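Local coordinates for ABC transporter, solute-binding protein (Staphylococcus aureus, PDB 6LKK), which binds glucose 6-phosphate between the two lobes of a periplasmic-binding-protein fold and, as a G6P sensor, takes part in two-component signal transduction, at residues T79-D84 with Y91-L96; V177-Y182 with R193-K198; V221-A224 with K229-K232. All blocks are in the same frame, centred on the assembly; numbering follows the deposited sequence.

Interaction 1 of 3, residues T79-D84 with Y91-L96; sequences TQQLED and YVTSFL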
ATOM      1  N   THR A  79       7.966   3.404 -19.886  1.00 21.43           N
ATOM      2  CA  THR A  79       8.160   2.509 -21.022  1.00 22.88           C
ATOM      3  C   THR A  79       8.708   1.152 -20.592  1.00 25.06           C
ATOM      4  O   THR A  79       8.450   0.144 -21.258  1.00 26.10           O
ATOM      5  CB  THR A  79       9.107   3.158 -22.034  1.00 28.32           C
ATOM      6  OG1 THR A  79       8.558   4.406 -22.474  1.00 33.66           O
ATOM      7  CG2 THR A  79       9.327   2.254 -23.244  1.00 35.56           C
ATOM      8  N   GLN A  80       9.470   1.104 -19.499  1.00 20.48           N
ATOM      9  CA  GLN A  80      10.091  -0.128 -19.032  1.00 19.21           C
ATOM     10  C   GLN A  80       9.247  -0.859 -17.997  1.00 21.60           C
ATOM     11  O   GLN A  80       9.719  -1.843 -17.419  1.00 20.85           O
ATOM     12  CB  GLN A  80      11.472   0.163 -18.438  1.00 21.57           C
ATOM     13  CG  GLN A  80      12.593   0.252 -19.460  1.00 29.72           C
ATOM     14  CD  GLN A  80      12.494   1.485 -20.331  1.00 32.13           C
ATOM     15  OE1 GLN A  80      12.346   1.386 -21.550  1.00 33.91           O
ATOM     16  NE2 GLN A  80      12.589   2.656 -19.713  1.00 32.09           N
ATOM     17  N   GLN A  81       8.023  -0.409 -17.753  1.00 21.98           N
ATOM     18  CA  GLN A  81       7.208  -0.959 -16.683  1.00 18.13           C
ATOM     19  C   GLN A  81       6.314  -2.082 -17.187  1.00 22.35           C
ATOM     20  O   GLN A  81       5.966  -2.149 -18.370  1.00 19.70           O
ATOM     21  CB  GLN A  81       6.355   0.136 -16.045  1.00 17.05           C
ATOM     22  CG  GLN A  81       7.178   1.169 -15.314  1.00 16.75           C
ATOM     23  CD  GLN A  81       6.332   2.169 -14.564  1.00 16.00           C
ATOM     24  OE1 GLN A  81       5.121   2.259 -14.772  1.00 18.50           O
ATOM     25  NE2 GLN A  81       6.966   2.929 -13.680  1.00 18.05           N
ATOM     26  N   LEU A  82       5.951  -2.972 -16.267  1.00 19.97           N
ATOM     27  CA  LEU A  82       5.029  -4.055 -16.573  1.00 19.58           C
ATOM     28  C   LEU A  82       3.781  -3.513 -17.257  1.00 24.32           C
ATOM     29  O   LEU A  82       3.187  -2.528 -16.809  1.00 23.08           O
ATOM     30  CB  LEU A  82       4.662  -4.799 -15.288  1.00 21.13           C
ATOM     31  CG  LEU A  82       5.834  -5.547 -14.650  1.00 19.93           C
ATOM     32  CD1 LEU A  82       5.506  -5.968 -13.227  1.00 23.04           C
ATOM     33  CD2 LEU A  82       6.216  -6.757 -15.494  1.00 20.99           C
ATOM     34  N   GLU A  83       3.382  -4.178 -18.344  1.00 25.90           N
ATOM     35  CA  GLU A  83       2.347  -3.638 -19.222  1.00 28.26           C
ATOM     36  C   GLU A  83       1.024  -3.452 -18.488  1.00 25.34           C
ATOM     37  O   GLU A  83       0.281  -2.503 -18.764  1.00 27.87           O
ATOM     38  CB  GLU A  83       2.154  -4.563 -20.425  1.00 34.91           C
ATOM     39  CG  GLU A  83       3.436  -4.913 -21.185  1.00 47.73           C
ATOM     40  CD  GLU A  83       3.717  -3.982 -22.348  1.00 61.49           C
ATOM     41  OE1 GLU A  83       4.672  -4.254 -23.106  1.00 68.05           O
ATOM     42  OE2 GLU A  83       2.986  -2.983 -22.511  1.00 68.08           O
ATOM     43  N   ASP A  84       0.707  -4.347 -17.553  1.00 21.27           N
ATOM     44  CA  ASP A  84      -0.610  -4.350 -16.930  1.00 24.41           C
ATOM     45  C   ASP A  84      -0.769  -3.313 -15.826  1.00 20.75           C
ATOM     46  O   ASP A  84      -1.902  -3.066 -15.399  1.00 23.94           O
ATOM     47  CB  ASP A  84      -0.915  -5.734 -16.349  1.00 22.50           C
ATOM     48  CG  ASP A  84      -1.069  -6.796 -17.417  1.00 34.33           C
ATOM     49  OD1 ASP A  84      -1.449  -6.447 -18.554  1.00 33.41           O
ATOM     50  OD2 ASP A  84      -0.816  -7.982 -17.118  1.00 46.48           O
ATOM     51  N   TYR A  91      -0.872  12.321 -13.313  1.00 19.48           N
ATOM     52  CA  TYR A  91      -0.111  12.851 -12.192  1.00 20.22           C
ATOM     53  C   TYR A  91       0.753  11.803 -11.505  1.00 18.94           C
ATOM     54  O   TYR A  91       1.546  12.161 -10.625  1.00 20.69           O
ATOM     55  CB  TYR A  91      -1.055  13.460 -11.147  1.00 21.81           C
ATOM     56  CG  TYR A  91      -1.941  14.562 -11.675  1.00 23.10           C
ATOM     57  CD1 TYR A  91      -1.513  15.883 -11.675  1.00 28.47           C
ATOM     58  CD2 TYR A  91      -3.208  14.285 -12.166  1.00 27.08           C
ATOM     59  CE1 TYR A  91      -2.321  16.894 -12.156  1.00 24.97           C
ATOM     60  CE2 TYR A  91      -4.023  15.290 -12.649  1.00 25.81           C
ATOM     61  CZ  TYR A  91      -3.574  16.591 -12.639  1.00 29.54           C
ATOM     62  OH  TYR A  91      -4.383  17.596 -13.118  1.00 35.35           O
ATOM     63  N   VAL A  92       0.629  10.532 -11.877  1.00 19.00           N
ATOM     64  CA  VAL A  92       1.171   9.433 -11.087  1.00 19.53           C
ATOM     65  C   VAL A  92       2.036   8.541 -11.967  1.00 18.06           C
ATOM     66  O   VAL A  92       1.621   8.146 -13.063  1.00 18.27           O
ATOM     67  CB  VAL A  92       0.048   8.609 -10.429  1.00 17.92           C
ATOM     68  CG1 VAL A  92       0.627   7.451  -9.625  1.00 20.53           C
ATOM     69  CG2 VAL A  92      -0.806   9.498  -9.537  1.00 18.68           C
ATOM     70  N   THR A  93       3.230   8.220 -11.474  1.00 18.61           N
ATOM     71  CA  THR A  93       4.074   7.172 -12.029  1.00 17.59           C
ATOM     72  C   THR A  93       3.972   5.949 -11.129  1.00 16.43           C
ATOM     73  O   THR A  93       4.136   6.059  -9.911  1.00 17.77           O
ATOM     74  CB  THR A  93       5.534   7.629 -12.119  1.00 18.03           C
ATOM     75  OG1 THR A  93       5.629   8.807 -12.927  1.00 18.09           O
ATOM     76  CG2 THR A  93       6.422   6.534 -12.710  1.00 17.45           C
ATOM     77  N   SER A  94       3.701   4.789 -11.719  1.00 15.44           N
ATOM     78  CA  SER A  94       3.667   3.567 -10.927  1.00 17.69           C
ATOM     79  C   SER A  94       5.053   3.271 -10.367  1.00 16.95           C
ATOM     80  O   SER A  94       6.071   3.518 -11.021  1.00 16.17           O
ATOM     81  CB  SER A  94       3.166   2.399 -11.772  1.00 17.84           C
ATOM     82  OG  SER A  94       1.812   2.604 -12.140  1.00 17.93           O
ATOM     83  N   PHE A  95       5.083   2.738  -9.140  1.00 16.61           N
ATOM     84  CA  PHE A  95       6.320   2.594  -8.380  1.00 16.84           C
ATOM     85  C   PHE A  95       6.558   1.164  -7.909  1.00 15.79           C
ATOM     86  O   PHE A  95       7.645   0.617  -8.116  1.00 17.29           O
ATOM     87  CB  PHE A  95       6.294   3.548  -7.183  1.00 17.28           C
ATOM     88  CG  PHE A  95       7.402   3.321  -6.192  1.00 15.56           C
ATOM     89  CD1 PHE A  95       8.726   3.318  -6.597  1.00 16.67           C
ATOM     90  CD2 PHE A  95       7.115   3.125  -4.848  1.00 17.70           C
ATOM     91  CE1 PHE A  95       9.743   3.113  -5.690  1.00 16.59           C
ATOM     92  CE2 PHE A  95       8.128   2.920  -3.934  1.00 17.93           C
ATOM     93  CZ  PHE A  95       9.445   2.916  -4.354  1.00 16.62           C
ATOM     94  N   LEU A  96       5.564   0.554  -7.262  1.00 15.94           N
ATOM     95  CA  LEU A  96       5.699  -0.797  -6.734  1.00 16.75           C
ATOM     96  C   LEU A  96       4.350  -1.496  -6.796  1.00 17.03           C
ATOM     97  O   LEU A  96       3.298  -0.855  -6.843  1.00 17.65           O
ATOM     98  CB  LEU A  96       6.202  -0.807  -5.284  1.00 17.45           C
ATOM     99  CG  LEU A  96       7.670  -0.502  -4.978  1.00 17.34           C
ATOM    100  CD1 LEU A  96       7.882  -0.586  -3.474  1.00 22.10           C
ATOM    101  CD2 LEU A  96       8.621  -1.448  -5.705  1.00 17.55           C
TER
HETATM  102  O   HOH W   1       3.225   4.232 -14.563  1.00 18.31           O

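Interaction 2 of 3, residues V177-Y182 with R193-K198; sequences VAKGKY and RTWKNK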
ATOM      1  N   VAL A 177      -1.692  -7.846  15.812  1.00 18.14           N
ATOM      2  CA  VAL A 177      -1.742  -9.261  15.453  1.00 15.68           C
ATOM      3  C   VAL A 177      -0.441  -9.944  15.849  1.00 18.15           C
ATOM      4  O   VAL A 177      -0.445 -11.005  16.486  1.00 18.44           O
ATOM      5  CB  VAL A 177      -2.029  -9.432  13.949  1.00 16.48           C
ATOM      6  CG1 VAL A 177      -1.881 -10.891  13.536  1.00 18.72           C
ATOM      7  CG2 VAL A 177      -3.428  -8.947  13.615  1.00 18.54           C
ATOM      8  N   ALA A 178       0.693  -9.345  15.480  1.00 17.62           N
ATOM      9  CA  ALA A 178       1.988  -9.948  15.777  1.00 16.18           C
ATOM     10  C   ALA A 178       2.192 -10.118  17.276  1.00 18.56           C
ATOM     11  O   ALA A 178       2.794 -11.102  17.718  1.00 20.78           O
ATOM     12  CB  ALA A 178       3.110  -9.100  15.180  1.00 17.91           C
ATOM     13  N   LYS A 179       1.703  -9.170  18.073  1.00 18.10           N
ATOM     14  CA  LYS A 179       1.880  -9.202  19.518  1.00 18.96           C
ATOM     15  C   LYS A 179       0.786  -9.980  20.241  1.00 21.22           C
ATOM     16  O   LYS A 179       0.797 -10.035  21.475  1.00 22.39           O
ATOM     17  CB  LYS A 179       1.948  -7.773  20.065  1.00 18.98           C
ATOM     18  CG  LYS A 179       3.232  -7.049  19.693  1.00 18.98           C
ATOM     19  CD  LYS A 179       3.269  -5.643  20.258  1.00 20.57           C
ATOM     20  CE  LYS A 179       4.572  -4.946  19.914  1.00 21.44           C
ATOM     21  NZ  LYS A 179       4.632  -3.573  20.481  1.00 22.23           N
ATOM     22  N   GLY A 180      -0.152 -10.578  19.512  1.00 19.95           N
ATOM     23  CA  GLY A 180      -1.116 -11.477  20.107  1.00 24.16           C
ATOM     24  C   GLY A 180      -2.372 -10.834  20.642  1.00 25.44           C
ATOM     25  O   GLY A 180      -3.097 -11.481  21.406  1.00 26.57           O
ATOM     26  N   LYS A 181      -2.657  -9.586  20.273  1.00 21.14           N
ATOM     27  CA  LYS A 181      -3.900  -8.959  20.707  1.00 20.07           C
ATOM     28  C   LYS A 181      -5.071  -9.365  19.825  1.00 26.13           C
ATOM     29  O   LYS A 181      -6.220  -9.338  20.278  1.00 27.11           O
ATOM     30  CB  LYS A 181      -3.747  -7.436  20.719  1.00 26.05           C
ATOM     31  CG  LYS A 181      -4.972  -6.707  21.252  1.00 34.01           C
ATOM     32  CD  LYS A 181      -4.766  -5.204  21.269  1.00 44.06           C
ATOM     33  CE  LYS A 181      -5.974  -4.497  21.857  1.00 40.50           C
ATOM     34  NZ  LYS A 181      -5.838  -3.017  21.808  1.00 54.06           N
ATOM     35  N   TYR A 182      -4.803  -9.741  18.575  1.00 21.89           N
ATOM     36  CA  TYR A 182      -5.828 -10.213  17.661  1.00 20.83           C
ATOM     37  C   TYR A 182      -5.363 -11.504  17.006  1.00 19.49           C
ATOM     38  O   TYR A 182      -4.164 -11.729  16.820  1.00 22.60           O
ATOM     39  CB  TYR A 182      -6.148  -9.176  16.575  1.00 19.75           C
ATOM     40  CG  TYR A 182      -6.714  -7.881  17.106  1.00 19.32           C
ATOM     41  CD1 TYR A 182      -8.034  -7.797  17.529  1.00 23.96           C
ATOM     42  CD2 TYR A 182      -5.928  -6.740  17.179  1.00 22.64           C
ATOM     43  CE1 TYR A 182      -8.553  -6.611  18.014  1.00 26.44           C
ATOM     44  CE2 TYR A 182      -6.439  -5.552  17.665  1.00 23.91           C
ATOM     45  CZ  TYR A 182      -7.751  -5.493  18.080  1.00 31.41           C
ATOM     46  OH  TYR A 182      -8.262  -4.311  18.563  1.00 38.37           O
ATOM     47  N   ARG A 193       5.634  -8.783   6.200  1.00 17.60           N
ATOM     48  CA  ARG A 193       6.984  -9.329   6.105  1.00 16.65           C
ATOM     49  C   ARG A 193       7.887  -8.761   7.189  1.00 16.48           C
ATOM     50  O   ARG A 193       8.691  -9.490   7.779  1.00 17.68           O
ATOM     51  CB  ARG A 193       7.567  -9.037   4.723  1.00 16.89           C
ATOM     52  CG  ARG A 193       8.992  -9.541   4.532  1.00 21.74           C
ATOM     53  CD  ARG A 193       9.518  -9.188   3.154  1.00 21.44           C
ATOM     54  NE  ARG A 193      10.897  -9.630   2.964  1.00 20.28           N
ATOM     55  CZ  ARG A 193      11.964  -8.996   3.440  1.00 21.51           C
ATOM     56  NH1 ARG A 193      11.827  -7.886   4.152  1.00 23.20           N
ATOM     57  NH2 ARG A 193      13.176  -9.479   3.205  1.00 22.80           N
ATOM     58  N   THR A 194       7.783  -7.456   7.453  1.00 16.62           N
ATOM     59  CA  THR A 194       8.634  -6.820   8.453  1.00 19.88           C
ATOM     60  C   THR A 194       8.524  -7.524   9.798  1.00 18.06           C
ATOM     61  O   THR A 194       9.534  -7.813  10.449  1.00 18.48           O
ATOM     62  CB  THR A 194       8.256  -5.345   8.594  1.00 20.26           C
ATOM     63  OG1 THR A 194       8.534  -4.661   7.366  1.00 21.27           O
ATOM     64  CG2 THR A 194       9.034  -4.681   9.726  1.00 22.23           C
ATOM     65  N   TRP A 195       7.296  -7.809  10.229  1.00 15.72           N
ATOM     66  CA  TRP A 195       7.099  -8.396  11.545  1.00 17.23           C
ATOM     67  C   TRP A 195       7.401  -9.888  11.553  1.00 18.92           C
ATOM     68  O   TRP A 195       7.928 -10.399  12.550  1.00 18.72           O
ATOM     69  CB  TRP A 195       5.675  -8.112  12.024  1.00 17.46           C
ATOM     70  CG  TRP A 195       5.503  -6.674  12.393  1.00 17.41           C
ATOM     71  CD1 TRP A 195       5.294  -5.627  11.543  1.00 18.52           C
ATOM     72  CD2 TRP A 195       5.555  -6.118  13.711  1.00 16.67           C
ATOM     73  NE1 TRP A 195       5.204  -4.452  12.253  1.00 20.20           N
ATOM     74  CE2 TRP A 195       5.359  -4.728  13.586  1.00 19.73           C
ATOM     75  CE3 TRP A 195       5.740  -6.661  14.986  1.00 20.18           C
ATOM     76  CZ2 TRP A 195       5.343  -3.874  14.687  1.00 19.70           C
ATOM     77  CZ3 TRP A 195       5.724  -5.810  16.077  1.00 22.06           C
ATOM     78  CH2 TRP A 195       5.527  -4.433  15.921  1.00 21.64           C
ATOM     79  N   LYS A 196       7.107 -10.600  10.462  1.00 17.57           N
ATOM     80  CA  LYS A 196       7.477 -12.010  10.398  1.00 18.20           C
ATOM     81  C   LYS A 196       8.989 -12.179  10.450  1.00 18.30           C
ATOM     82  O   LYS A 196       9.499 -13.095  11.106  1.00 20.46           O
ATOM     83  CB  LYS A 196       6.912 -12.658   9.133  1.00 18.93           C
ATOM     84  CG  LYS A 196       7.095 -14.170   9.111  1.00 21.10           C
ATOM     85  CD  LYS A 196       6.340 -14.820   7.966  1.00 23.41           C
ATOM     86  CE  LYS A 196       6.545 -16.330   7.954  1.00 21.85           C
ATOM     87  NZ  LYS A 196       5.884 -17.005   9.104  1.00 24.45           N
ATOM     88  N   ASN A 197       9.727 -11.299   9.774  1.00 19.60           N
ATOM     89  CA  ASN A 197      11.181 -11.391   9.757  1.00 19.61           C
ATOM     90  C   ASN A 197      11.822 -10.923  11.057  1.00 21.95           C
ATOM     91  O   ASN A 197      13.011 -11.184  11.266  1.00 24.08           O
ATOM     92  CB  ASN A 197      11.744 -10.594   8.581  1.00 20.39           C
ATOM     93  CG  ASN A 197      11.571 -11.316   7.256  1.00 22.57           C
ATOM     94  OD1 ASN A 197      10.830 -12.296   7.162  1.00 22.45           O
ATOM     95  ND2 ASN A 197      12.257 -10.837   6.225  1.00 26.97           N
ATOM     96  N   LYS A 198      11.074 -10.245  11.927  1.00 18.94           N
ATOM     97  CA  LYS A 198      11.522  -9.988  13.290  1.00 19.34           C
ATOM     98  C   LYS A 198      11.223 -11.152  14.227  1.00 21.66           C
ATOM     99  O   LYS A 198      11.441 -11.031  15.437  1.00 20.57           O
ATOM    100  CB  LYS A 198      10.878  -8.707  13.831  1.00 22.45           C
ATOM    101  CG  LYS A 198      11.406  -7.420  13.199  1.00 23.54           C
ATOM    102  CD  LYS A 198      10.856  -6.173  13.892  1.00 28.96           C
ATOM    103  CE  LYS A 198       9.353  -6.016  13.689  1.00 28.48           C
ATOM    104  NZ  LYS A 198       8.805  -4.798  14.354  1.00 26.25           N
TER

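Interaction 3 of 3, residues V221-A224 with K229-K232; sequences VKNA and KRKK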
ATOM      1  N   VAL A 221       4.245  17.100  -6.148  1.00 19.73           N
ATOM      2  CA  VAL A 221       3.303  17.956  -5.436  1.00 19.66           C
ATOM      3  C   VAL A 221       3.410  19.375  -5.971  1.00 23.07           C
ATOM      4  O   VAL A 221       4.512  19.909  -6.150  1.00 24.16           O
ATOM      5  CB  VAL A 221       3.575  17.914  -3.922  1.00 21.20           C
ATOM      6  CG1 VAL A 221       2.660  18.880  -3.175  1.00 24.78           C
ATOM      7  CG2 VAL A 221       3.398  16.500  -3.394  1.00 23.40           C
ATOM      8  N   LYS A 222       2.261  20.002  -6.211  1.00 22.89           N
ATOM      9  CA  LYS A 222       2.236  21.381  -6.682  1.00 26.23           C
ATOM     10  C   LYS A 222       2.554  22.312  -5.519  1.00 27.28           C
ATOM     11  O   LYS A 222       1.838  22.322  -4.511  1.00 30.68           O
ATOM     12  CB  LYS A 222       0.879  21.719  -7.291  1.00 28.49           C
ATOM     13  CG  LYS A 222       0.846  23.088  -7.952  1.00 29.88           C
ATOM     14  CD  LYS A 222      -0.530  23.432  -8.500  1.00 46.08           C
ATOM     15  CE  LYS A 222      -0.838  22.655  -9.769  1.00 49.00           C
ATOM     16  NZ  LYS A 222      -2.247  22.847 -10.210  1.00 47.16           N
ATOM     17  N   ASN A 223       3.627  23.088  -5.654  1.00 26.79           N
ATOM     18  CA  ASN A 223       4.049  24.002  -4.605  1.00 26.70           C
ATOM     19  C   ASN A 223       4.665  25.235  -5.254  1.00 30.99           C
ATOM     20  O   ASN A 223       4.804  25.318  -6.477  1.00 31.73           O
ATOM     21  CB  ASN A 223       5.023  23.320  -3.638  1.00 29.39           C
ATOM     22  CG  ASN A 223       6.247  22.759  -4.336  1.00 29.08           C
ATOM     23  OD1 ASN A 223       6.585  23.163  -5.446  1.00 29.18           O
ATOM     24  ND2 ASN A 223       6.920  21.821  -3.680  1.00 28.14           N
ATOM     25  N   ALA A 224       5.038  26.202  -4.415  1.00 33.93           N
ATOM     26  CA  ALA A 224       5.513  27.484  -4.927  1.00 36.41           C
ATOM     27  C   ALA A 224       6.926  27.378  -5.478  1.00 36.58           C
ATOM     28  O   ALA A 224       7.221  27.920  -6.550  1.00 40.04           O
ATOM     29  CB  ALA A 224       5.450  28.544  -3.825  1.00 38.28           C
ATOM     30  N   LYS A 229      15.607  18.980  -7.718  1.00 20.07           N
ATOM     31  CA  LYS A 229      16.079  17.603  -7.782  1.00 19.48           C
ATOM     32  C   LYS A 229      14.958  16.580  -7.634  1.00 16.71           C
ATOM     33  O   LYS A 229      15.241  15.378  -7.580  1.00 20.01           O
ATOM     34  CB  LYS A 229      17.137  17.361  -6.702  1.00 23.17           C
ATOM     35  CG  LYS A 229      18.504  17.918  -7.057  1.00 31.54           C
ATOM     36  CD  LYS A 229      19.225  16.982  -8.011  1.00 35.83           C
ATOM     37  CE  LYS A 229      20.300  17.695  -8.814  1.00 42.32           C
ATOM     38  NZ  LYS A 229      20.673  16.896 -10.014  1.00 44.73           N
ATOM     39  N   ARG A 230      13.698  17.016  -7.583  1.00 19.68           N
ATOM     40  CA  ARG A 230      12.625  16.064  -7.317  1.00 17.94           C
ATOM     41  C   ARG A 230      12.373  15.145  -8.505  1.00 18.07           C
ATOM     42  O   ARG A 230      11.993  13.987  -8.313  1.00 18.52           O
ATOM     43  CB  ARG A 230      11.342  16.791  -6.919  1.00 18.05           C
ATOM     44  CG  ARG A 230      10.692  17.647  -7.992  1.00 19.46           C
ATOM     45  CD  ARG A 230       9.448  18.295  -7.409  1.00 20.06           C
ATOM     46  NE  ARG A 230       8.659  19.039  -8.385  1.00 20.13           N
ATOM     47  CZ  ARG A 230       7.500  19.625  -8.101  1.00 22.40           C
ATOM     48  NH1 ARG A 230       6.999  19.551  -6.874  1.00 27.06           N
ATOM     49  NH2 ARG A 230       6.840  20.286  -9.039  1.00 23.57           N
ATOM     50  N   LYS A 231      12.583  15.624  -9.733  1.00 17.73           N
ATOM     51  CA  LYS A 231      12.440  14.728 -10.874  1.00 16.55           C
ATOM     52  C   LYS A 231      13.563  13.700 -10.913  1.00 18.28           C
ATOM     53  O   LYS A 231      13.340  12.556 -11.325  1.00 17.84           O
ATOM     54  CB  LYS A 231      12.382  15.528 -12.176  1.00 18.01           C
ATOM     55  CG  LYS A 231      11.020  16.148 -12.405  1.00 17.71           C
ATOM     56  CD  LYS A 231      10.951  16.983 -13.667  1.00 19.75           C
ATOM     57  CE  LYS A 231       9.569  17.607 -13.803  1.00 23.56           C
ATOM     58  NZ  LYS A 231       9.440  18.491 -14.994  1.00 26.36           N
ATOM     59  N   LYS A 232      14.766  14.075 -10.468  1.00 17.12           N
ATOM     60  CA  LYS A 232      15.828  13.085 -10.327  1.00 16.10           C
ATOM     61  C   LYS A 232      15.454  12.039  -9.285  1.00 18.77           C
ATOM     62  O   LYS A 232      15.770  10.855  -9.445  1.00 17.44           O
ATOM     63  CB  LYS A 232      17.145  13.770  -9.959  1.00 17.16           C
ATOM     64  CG  LYS A 232      18.296  12.826  -9.610  1.00 23.84           C
ATOM     65  CD  LYS A 232      18.691  11.921 -10.765  1.00 26.70           C
ATOM     66  CE  LYS A 232      18.876  10.484 -10.302  1.00 30.89           C
ATOM     67  NZ  LYS A 232      19.237   9.568 -11.419  1.00 30.28           N
TER
HETATM   68  O   HOH W   2       5.317  22.607  -8.168  1.00 25.44           O

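Interaction 1 of 3, residues T79-D84 with Y91-L96
Q81 reaches across to the backbone of S94 near the start of the long strand 92-105, which runs through the mixed sheet of this periplasmic-binding-protein fold. Its CG lies beside the backbone N (chi1 -67°) and the chain is extended beyond that, which carries the carboxamide straight to the strand with both polar atoms turned to it. The amide NE2 donates to the carbonyl O of S94 at 2.9 Å, but the N-H points only roughly at the oxygen (125°) and the bond is weak. OE1 works through a water, which donates to OE1 of Q81 at 2.7 Å and accepts from N of S94 at 2.9 Å. Glutamine suits the place because one amide both gives and takes a hydrogen bond, serving the C=O and, by way of the water, the N-H of the same residue. T93 meets the Q81 side chain at about a right angle with its methyl, while its OG1 bonds to the backbone N of D75. S94 turns its hydroxyl back to the carbonyl of Y85. The strand then passes into a classic beta bulge, F95 and L96 both facing D216, a residue that binds glucose 6-phosphate. At the contact itself, CB of S94 lies 3.6 Å from OE1 of Q81.

Interaction 2 of 3, residues V177-Y182 with R193-K198
W195 brings the six-membered part of its indole up to A178, whose CB comes obliquely within 3.6 Å of CE3. With its CG anti to the carbonyl carbon (chi1 -72°), the indole is carried out from its own helix toward the neighbouring one. The backbones are close here: CA of A178 lies 6.8 Å from CA of W195. Alanine suits this spot, since a lone methyl lets so broad a ring come close. K179 adds a second touch: its extended chain brings CE to the indole edge, near the ring plane, 4.1 Å from CZ3, and the ammonium beyond is paired with E175. Within this solute-binding fold the contact packs the end of helix 170-178 against helix 189-197, with strand 184-188 in the connection between them. The first of these helices closes in a Schellman motif, where G180 has a positive phi of 88°, a conformation that glycine, lacking a CB, takes up without a clash against the preceding carbonyl; N of G180 bonds back to O of V177 at 3.1 Å. On the indole itself, NZ of K198 sits 3.3 Å above the ring plane, over its centre. I174 and E175 also touch the tryptophan, and Y200 meets it edge-to-face.

Interaction 3 of 3, residues V221-A224 with K229-K232
A chi1 of 66° places CG of R230 between its backbone N and carbonyl carbon, and from there the chain runs extended to NE, carrying the guanidinium across to the backbone of V221. N223 has a similar first torsion, which swings its amide in beside the arginine; the two side chains pass in opposite directions with the amide and guanidinium planes only 14° apart. The direct bond is from NH1 of R230 to O of V221, short at 2.6 Å, with an angle of 151° at the hydrogen. The oxygen lies at the guanidinium edge, somewhat out of its plane. A second link runs through a water that accepts from NH2 of R230 at 2.9 Å and from N of N223 at 3.1 Å. In this solute-binding fold the contact ties the first turn of helix 230-237, for which K229 is the N-cap residue, to the loop that follows strand 213-221. Arginine suits the buried position because its long chain can be covered, by V71 and L220 here, while its NH1 and NH2 serve separate acceptors. N223 is itself held from outside: its ND2 donates to the carbonyl of G52 and to OD1 of D53, the latter also forming a long, weak ion pair with NH1 of R230.

Overall arrangement
Along the chain the three contacts come in series. Interactions 1 and 3 are neighbours, with centres 19 Å apart and nearest atoms about 6 Å apart, and the sheet joins them: strand 92-105, which carries one side of interaction 1, pairs antiparallel with strand 213-221, which leads into residues 221-224 of interaction 3. Interaction 2 lies across the centre of the chain from both, its centre 31 Å from that of interaction 1 and 36 Å from that of interaction 3, though strand 184-188 between its helices also pairs with 92-105. Bound glucose 6-phosphate is about 11 Å from the side chain of S94 and about 12 Å from that of W195, so interactions 1 and 2 belong to the ligand site's wider surroundings.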